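Lv-ranaspumin (Lv-RSN-1) (Leptodactylus vastus, PDB 4K82) serves as a surfactant protein of the frog's foam nest, probably acting at the air-water interface to help the foam form and persist. Local coordinates at residues A[18-21]-A[22-26]; A[59-62]-A[63-66]; A[97-100]-A[101-104]; A[133-136]-A[137-141]. All coordinates share one frame; numbering follows the deposited sequence.

The four contacts are short local stretches of helix, the first three at the C-terminal ends of theirs, following one another along the chain on helices 14-24, 48-64, 89-102 and 133-144. Contact 1 lies between two others: its centre is about 11 Å from that of contact 2 and about 13 Å from that of contact 3, and it touches both, whereas contacts 2 and 3 do not meet. Contact 4 stands apart, its centre about 21 Å from that of contact 1. Helix 29-42 packs against all four and so joins the first group to contact 4. A largely helical surfactant protein here buries leucine-rich helix faces while most charged residues stay at or near the surface.

Contact 1. Residues A[18-21]-A[22-26]; sequences CLTK and ALKDS
Lys21 and Asp25, one helical turn apart, are joined by a salt bridge, the two side chains crossing at a slant. From CB the lysine chain leaves with CG anti to the backbone N (chi1 -166°), beside the carbonyl carbon and so on the side of the residues that follow. CB lies against the amide N of Ala22, and CG is within van der Waals range of it. Beyond CG the chain stays extended through chi2, then bends at chi3 and chi4, which folds NZ back to reach OD2 of Asp25 at 2.8 Å. OD1 takes the remoter place, 3.8 Å from NZ.

The backbone beneath tightens. Ala22 N and Leu23 N bond to Cys18 O and Leu19 O in regular helical fashion, but Lys24 N turns to Lys21 O at 2.9 Å, a three-residue span in which the donor stands 59° out of the carbonyl plane. A weak bond from Asp25 N also reaches Lys21 O. On another side of the turn, Leu19 CG meets Leu23 CD1 at 4.1 Å, while Thr20 and Lys24 run side by side; the threonine hydroxyl bonds back to Thr16 O.

Leu19, buried, and Leu23, partly so, pack on Leu29 of helix 29-42 and on Leu96, Leu99 and Leu100 of helix 89-102, while the Cys18-Cys67 disulfide ties the turn to the chain just beyond helix 48-64.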
# COMPACT_ATOMS: atom_id res chain seq x y z
N CYS A 18 12.20 0.02 -19.25
CA CYS A 18 12.80 0.17 -17.93
C CYS A 18 11.86 -0.39 -16.87
O CYS A 18 12.29 -1.08 -15.94
CB CYS A 18 13.09 1.65 -17.66
SG CYS A 18 13.74 2.02 -16.02
N LEU A 19 10.57 -0.10 -17.02
CA LEU A 19 9.56 -0.57 -16.09
C LEU A 19 9.50 -2.10 -16.10
O LEU A 19 9.45 -2.73 -15.05
CB LEU A 19 8.19 0.00 -16.46
CG LEU A 19 7.03 -0.48 -15.60
CD1 LEU A 19 7.28 -0.09 -14.14
CD2 LEU A 19 5.73 0.10 -16.11
N THR A 20 9.50 -2.67 -17.31
CA THR A 20 9.47 -4.12 -17.50
C THR A 20 10.58 -4.83 -16.72
O THR A 20 10.34 -5.80 -16.00
CB THR A 20 9.60 -4.47 -19.00
OG1 THR A 20 8.49 -3.91 -19.72
CG2 THR A 20 9.62 -5.97 -19.20
N LYS A 21 11.80 -4.33 -16.87
CA LYS A 21 12.93 -4.93 -16.17
C LYS A 21 12.83 -4.69 -14.67
O LYS A 21 13.10 -5.59 -13.86
CB LYS A 21 14.25 -4.37 -16.71
CG LYS A 21 15.47 -5.18 -16.29
CD LYS A 21 16.77 -4.44 -16.57
CE LYS A 21 16.85 -3.14 -15.79
NZ LYS A 21 16.40 -3.28 -14.36
N ALA A 22 12.42 -3.48 -14.30
CA ALA A 22 12.32 -3.10 -12.90
C ALA A 22 11.37 -4.01 -12.11
O ALA A 22 11.60 -4.30 -10.94
CB ALA A 22 11.89 -1.65 -12.78
N LEU A 23 10.30 -4.47 -12.77
CA LEU A 23 9.34 -5.36 -12.12
C LEU A 23 9.91 -6.76 -11.88
O LEU A 23 9.42 -7.50 -11.02
CB LEU A 23 8.06 -5.45 -12.95
CG LEU A 23 7.21 -4.17 -12.96
CD1 LEU A 23 6.17 -4.23 -14.07
CD2 LEU A 23 6.53 -3.99 -11.61
N LYS A 24 10.94 -7.13 -12.64
CA LYS A 24 11.58 -8.43 -12.48
C LYS A 24 12.70 -8.39 -11.45
O LYS A 24 13.17 -9.43 -11.00
CB LYS A 24 12.10 -8.95 -13.83
CG LYS A 24 11.01 -9.21 -14.85
CD LYS A 24 11.57 -9.56 -16.23
CE LYS A 24 10.45 -9.76 -17.24
NZ LYS A 24 10.94 -9.84 -18.65
N ASP A 25 13.12 -7.19 -11.06
CA ASP A 25 14.16 -7.02 -10.05
C ASP A 25 13.62 -7.28 -8.65
O ASP A 25 12.41 -7.20 -8.41
CB ASP A 25 14.77 -5.62 -10.11
CG ASP A 25 15.49 -5.35 -11.41
OD1 ASP A 25 16.00 -6.31 -12.03
OD2 ASP A 25 15.55 -4.16 -11.82
N SER A 26 14.51 -7.60 -7.72
CA SER A 26 14.14 -7.76 -6.31
C SER A 26 13.82 -6.40 -5.71
O SER A 26 14.71 -5.56 -5.55
CB SER A 26 15.26 -8.44 -5.52
OG SER A 26 15.42 -9.79 -5.89

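Contact 2. Residues A[59-62]-A[63-66]; sequences ERTL and ERAG
Glu63 and Arg64 each lean back over a carbonyl of the preceding turn. CG of Glu63 comes to 3.1 Å from Glu59 O, and CG of Arg64 to 3.2 Å from Arg60 O. Both side chains carry CG beside their own backbone N (chi1 -69° in each), which turns the first methylenes toward the start of the helix. The same two oxygens accept the backbone bonds from Glu63 N and Arg64 N, both close to straight, with N-H...O angles of 159°.

At the next residue the pattern changes. Ala65 N divides weakly between Leu62 O at 3.0 Å and Thr61 O at 3.4 Å, and Gly66 N bonds to Glu63 O at 2.8 Å. With a positive phi of 92°, Gly66 closes a Schellman motif, its backbone angles leaving no room for a CB beside the carbonyl oxygen of Ala65 and so calling for glycine.

Second-shell partners set the polar ends. In the conformer described, one of two modelled, Arg64 bends at chi3 and its guanidinium passes obliquely by Thr61 CA to a salt bridge with Glu32, which may hold only part of the time. Thr61 OG1 is held by Leu57 O, one turn back.

The C-terminal part of helix 48-64 packs on two others: Thr61 rests on Leu29 and Ile36 of helix 29-42, and Leu62 on Leu69 and Ile72 of helix 69-76.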
# COMPACT_ATOMS: atom_id res chain seq x y z
N GLU A 59 6.25 9.45 -9.16
CA GLU A 59 7.53 9.87 -9.70
C GLU A 59 8.68 9.34 -8.86
O GLU A 59 9.63 8.75 -9.39
CB GLU A 59 7.57 11.40 -9.82
CG GLU A 59 6.64 11.93 -10.89
CD GLU A 59 6.59 13.44 -10.97
OE1 GLU A 59 6.79 14.11 -9.93
OE2 GLU A 59 6.35 13.97 -12.08
N ARG A 60 8.58 9.52 -7.54
CA ARG A 60 9.64 9.07 -6.64
C ARG A 60 9.80 7.57 -6.66
O ARG A 60 10.91 7.05 -6.66
CB ARG A 60 9.38 9.54 -5.21
CG ARG A 60 9.54 11.04 -5.00
CD ARG A 60 9.44 11.39 -3.52
NE ARG A 60 8.11 11.10 -2.99
CZ ARG A 60 7.18 12.02 -2.77
NH1 ARG A 60 6.00 11.66 -2.29
NH2 ARG A 60 7.43 13.30 -3.02
N THR A 61 8.68 6.86 -6.63
CA THR A 61 8.70 5.41 -6.63
C THR A 61 9.39 4.87 -7.89
O THR A 61 10.20 3.96 -7.81
CB THR A 61 7.26 4.86 -6.55
OG1 THR A 61 6.69 5.25 -5.30
CG2 THR A 61 7.25 3.35 -6.65
N LEU A 62 9.08 5.45 -9.04
CA LEU A 62 9.72 5.02 -10.29
C LEU A 62 11.21 5.35 -10.31
O LEU A 62 12.03 4.55 -10.77
CB LEU A 62 9.01 5.60 -11.50
CG LEU A 62 7.64 4.94 -11.66
CD1 LEU A 62 6.81 5.78 -12.59
CD2 LEU A 62 7.80 3.52 -12.19
N GLU A 63 11.56 6.53 -9.80
CA GLU A 63 12.97 6.92 -9.74
C GLU A 63 13.79 5.94 -8.90
O GLU A 63 14.91 5.56 -9.28
CB GLU A 63 13.12 8.33 -9.20
CG GLU A 63 12.60 9.39 -10.15
CD GLU A 63 13.22 10.75 -9.90
OE1 GLU A 63 14.30 10.81 -9.25
OE2 GLU A 63 12.64 11.77 -10.34
N ARG A 64 13.23 5.53 -7.77
CA ARG A 64 13.91 4.59 -6.87
C ARG A 64 14.17 3.25 -7.56
O ARG A 64 15.06 2.50 -7.16
CB ARG A 64 13.09 4.39 -5.60
CG ARG A 64 13.05 5.61 -4.70
CD ARG A 64 12.02 5.46 -3.58
NE ARG A 64 12.20 4.20 -2.86
CZ ARG A 64 11.25 3.28 -2.72
NH1 ARG A 64 11.50 2.17 -2.05
NH2 ARG A 64 10.05 3.48 -3.24
N ALA A 65 13.37 2.95 -8.58
CA ALA A 65 13.53 1.71 -9.33
C ALA A 65 14.41 1.90 -10.55
O ALA A 65 14.68 0.95 -11.29
CB ALA A 65 12.16 1.16 -9.74
N GLY A 66 14.85 3.14 -10.77
CA GLY A 66 15.74 3.46 -11.88
C GLY A 66 15.01 3.90 -13.13
O GLY A 66 15.62 3.99 -14.20

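Contact 3. Residues A[97-100]-A[101-104]; sequences YKLL and KELK
Tyr97 and Lys101 meet because their first torsions carry them toward each other: the tyrosine CG lies anti to its amide nitrogen (chi1 -178°), swinging the ring forward along the helix, whereas Lys101 sends CG back beside its own N (chi1 -63°). With chi2 extended, Lys101 CD sits above one face, 4.0 Å from the centroid and offset toward the rim, a CH-pi contact; the bends at chi3 and chi4 then carry NZ past the phenol oxygen, 3.8 Å from Tyr97 OH. A long, weak ion pair of NZ with Glu107 lies beyond.

Elsewhere on the turn Leu99 CG approaches Leu103 CD1 at 4.4 Å, and the side chains of Glu102 and Leu99 cross at about a right angle, with Glu102 OE1 3.9 Å from Leu99 CD1. Leu103 N is gripped by Leu99 O at 2.9 Å and more weakly by Leu100 O.

Phe110 meets the Tyr97 ring at an inclination of about 25°, and Leu100 packs on Ile37 of helix 29-42. Lys104, a non-glycine residue with positive phi, bonds through its N to Lys101 O at 3.0 Å and completes a Schellman motif, a common way for an alpha-helix to end.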
# COMPACT_ATOMS: atom_id res chain seq x y z
N TYR A 97 -1.96 1.33 -15.30
CA TYR A 97 -2.67 0.12 -14.90
C TYR A 97 -2.80 -0.85 -16.09
O TYR A 97 -2.46 -2.02 -15.98
CB TYR A 97 -4.04 0.48 -14.32
CG TYR A 97 -4.85 -0.70 -13.84
CD1 TYR A 97 -4.28 -1.67 -13.03
CD2 TYR A 97 -6.18 -0.83 -14.20
CE1 TYR A 97 -5.03 -2.75 -12.60
CE2 TYR A 97 -6.93 -1.90 -13.76
CZ TYR A 97 -6.36 -2.85 -12.96
OH TYR A 97 -7.12 -3.91 -12.54
N LYS A 98 -3.27 -0.34 -17.22
CA LYS A 98 -3.37 -1.15 -18.45
C LYS A 98 -2.02 -1.71 -18.86
O LYS A 98 -1.91 -2.89 -19.21
CB LYS A 98 -3.97 -0.33 -19.60
CG LYS A 98 -5.39 0.18 -19.34
CD LYS A 98 -5.93 0.94 -20.55
CE LYS A 98 -6.93 2.03 -20.15
NZ LYS A 98 -8.29 1.53 -19.80
N LEU A 99 -0.99 -0.88 -18.80
CA LEU A 99 0.36 -1.31 -19.13
C LEU A 99 0.82 -2.47 -18.23
O LEU A 99 1.40 -3.45 -18.71
CB LEU A 99 1.35 -0.14 -19.02
CG LEU A 99 2.80 -0.44 -19.41
CD1 LEU A 99 2.88 -0.96 -20.83
CD2 LEU A 99 3.67 0.79 -19.23
N LEU A 100 0.55 -2.36 -16.93
CA LEU A 100 0.97 -3.39 -15.99
C LEU A 100 0.33 -4.73 -16.36
O LEU A 100 0.99 -5.76 -16.33
CB LEU A 100 0.64 -3.01 -14.54
CG LEU A 100 1.50 -1.90 -13.94
CD1 LEU A 100 1.07 -1.60 -12.52
CD2 LEU A 100 2.99 -2.29 -13.97
N LYS A 101 -0.93 -4.69 -16.75
CA LYS A 101 -1.62 -5.91 -17.17
C LYS A 101 -1.03 -6.47 -18.47
O LYS A 101 -0.91 -7.68 -18.62
CB LYS A 101 -3.12 -5.65 -17.29
CG LYS A 101 -3.77 -5.26 -15.98
CD LYS A 101 -5.10 -4.55 -16.20
CE LYS A 101 -6.19 -5.49 -16.70
NZ LYS A 101 -6.95 -6.14 -15.59
N GLU A 102 -0.66 -5.58 -19.38
CA GLU A 102 0.02 -6.00 -20.61
C GLU A 102 1.37 -6.66 -20.33
O GLU A 102 1.81 -7.53 -21.08
CB GLU A 102 0.21 -4.81 -21.56
CG GLU A 102 -1.07 -4.34 -22.25
CD GLU A 102 -0.83 -3.20 -23.23
OE1 GLU A 102 0.30 -2.66 -23.25
OE2 GLU A 102 -1.77 -2.84 -23.98
N LEU A 103 2.02 -6.24 -19.24
CA LEU A 103 3.30 -6.82 -18.85
C LEU A 103 3.14 -8.09 -18.03
O LEU A 103 4.14 -8.66 -17.55
CB LEU A 103 4.12 -5.81 -18.05
CG LEU A 103 4.48 -4.52 -18.79
CD1 LEU A 103 5.38 -3.67 -17.90
CD2 LEU A 103 5.13 -4.82 -20.12
N LYS A 104 1.89 -8.53 -17.86
CA LYS A 104 1.57 -9.80 -17.21
C LYS A 104 1.97 -9.89 -15.73
O LYS A 104 2.40 -10.94 -15.27
CB LYS A 104 2.19 -10.97 -17.99
CG LYS A 104 1.79 -11.02 -19.46
CD LYS A 104 2.73 -11.91 -20.26
CE LYS A 104 2.43 -11.85 -21.75
NZ LYS A 104 3.42 -12.63 -22.55

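Contact 4. Residues A[133-136]-A[137-141]; sequences DLVK and FLKDL
The Phe137 ring receives Leu134 at its edge: the leucine CD1 lies near the ring plane, 4.0 Å from CD2. Over one face sits Leu141 CD1, one turn further on and 3.7 Å above the plane, displaced toward the rim. Ile162, Leu163, Leu166 and Leu206 add to the surroundings of the aromatic side chain. Phe137 reaches this place with CG anti to its amide nitrogen (chi1 176°), and its CB is pressed to 3.2 Å from Leu134 O.

A second pairing runs along another side of the helix. Val135 CG1 lies 3.8 Å from Lys139 CE, and the apolar stem of the lysine covers the carbonyl of Val135, its CG 3.2 Å from that oxygen. The bend at chi4 turns NZ away from the turn, where a salt bridge to Asp28 and a hydrogen bond to Ser216 O satisfy it. Lys136 and Asp140 carry opposite charges but stay beyond salt-bridge distance; the carboxylate pairs instead with Arg165, although the position of its OD2 is less certain.

Four successive backbone bonds of the four-residue type, from Phe137 N through Asp140 N, keep the spacing regular. Leu134 and Val135 pack on helix 29-42, Leu138 and Leu141 on helix 196-212, and Phe137 also on helix 152-165: a regular amphipathic alpha-helix near the middle of a mainly helical protein.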
# COMPACT_ATOMS: atom_id res chain seq x y z
N ASP A 133 4.14 5.35 3.61
CA ASP A 133 4.23 4.56 4.84
C ASP A 133 3.54 3.20 4.80
O ASP A 133 3.76 2.37 5.69
CB ASP A 133 3.69 5.37 6.03
CG ASP A 133 4.67 6.42 6.52
OD1 ASP A 133 5.71 6.62 5.86
OD2 ASP A 133 4.39 7.06 7.56
N LEU A 134 2.70 2.95 3.80
CA LEU A 134 1.92 1.70 3.80
C LEU A 134 2.79 0.45 3.63
O LEU A 134 2.64 -0.53 4.37
CB LEU A 134 0.80 1.73 2.75
CG LEU A 134 -0.16 0.53 2.79
CD1 LEU A 134 -0.66 0.27 4.21
CD2 LEU A 134 -1.36 0.76 1.86
N VAL A 135 3.71 0.49 2.68
CA VAL A 135 4.60 -0.64 2.46
C VAL A 135 5.45 -0.91 3.71
O VAL A 135 5.68 -2.07 4.06
CB VAL A 135 5.49 -0.44 1.21
CG1 VAL A 135 6.43 -1.63 1.02
CG2 VAL A 135 4.63 -0.25 -0.02
N LYS A 136 5.86 0.16 4.38
CA LYS A 136 6.60 0.07 5.66
C LYS A 136 5.80 -0.68 6.72
O LYS A 136 6.34 -1.47 7.50
CB LYS A 136 6.87 1.48 6.20
CG LYS A 136 8.22 2.08 5.86
CD LYS A 136 8.49 3.33 6.71
CE LYS A 136 8.55 3.01 8.21
NZ LYS A 136 7.23 3.09 8.91
N PHE A 137 4.50 -0.40 6.75
CA PHE A 137 3.58 -1.03 7.69
C PHE A 137 3.48 -2.53 7.41
O PHE A 137 3.51 -3.36 8.33
CB PHE A 137 2.23 -0.33 7.55
CG PHE A 137 1.12 -0.92 8.38
CD1 PHE A 137 1.21 -1.00 9.76
CD2 PHE A 137 -0.06 -1.34 7.77
CE1 PHE A 137 0.18 -1.53 10.51
CE2 PHE A 137 -1.10 -1.85 8.52
CZ PHE A 137 -0.98 -1.95 9.89
N LEU A 138 3.39 -2.88 6.13
CA LEU A 138 3.30 -4.28 5.76
C LEU A 138 4.59 -5.01 6.11
O LEU A 138 4.54 -6.15 6.59
CB LEU A 138 2.98 -4.44 4.27
CG LEU A 138 1.69 -3.78 3.80
CD1 LEU A 138 1.57 -3.95 2.29
CD2 LEU A 138 0.49 -4.41 4.51
N LYS A 139 5.73 -4.36 5.89
CA LYS A 139 7.02 -4.93 6.26
C LYS A 139 7.09 -5.24 7.76
O LYS A 139 7.51 -6.33 8.16
CB LYS A 139 8.17 -3.98 5.88
CG LYS A 139 8.40 -3.81 4.39
CD LYS A 139 9.43 -2.71 4.17
CE LYS A 139 9.70 -2.46 2.70
NZ LYS A 139 10.63 -3.48 2.14
N ASP A 140 6.68 -4.29 8.59
CA ASP A 140 6.69 -4.49 10.03
C ASP A 140 5.77 -5.63 10.45
O ASP A 140 6.11 -6.44 11.31
CB ASP A 140 6.26 -3.21 10.75
CG ASP A 140 7.34 -2.15 10.76
OD1 ASP A 140 8.52 -2.53 10.88
OD2 ASP A 140 7.00 -0.96 10.63
N LEU A 141 4.59 -5.70 9.84
CA LEU A 141 3.68 -6.80 10.15
C LEU A 141 4.26 -8.14 9.74
O LEU A 141 4.16 -9.12 10.47
CB LEU A 141 2.33 -6.60 9.45
CG LEU A 141 1.46 -5.44 9.95
CD1 LEU A 141 0.17 -5.37 9.13
CD2 LEU A 141 1.16 -5.56 11.44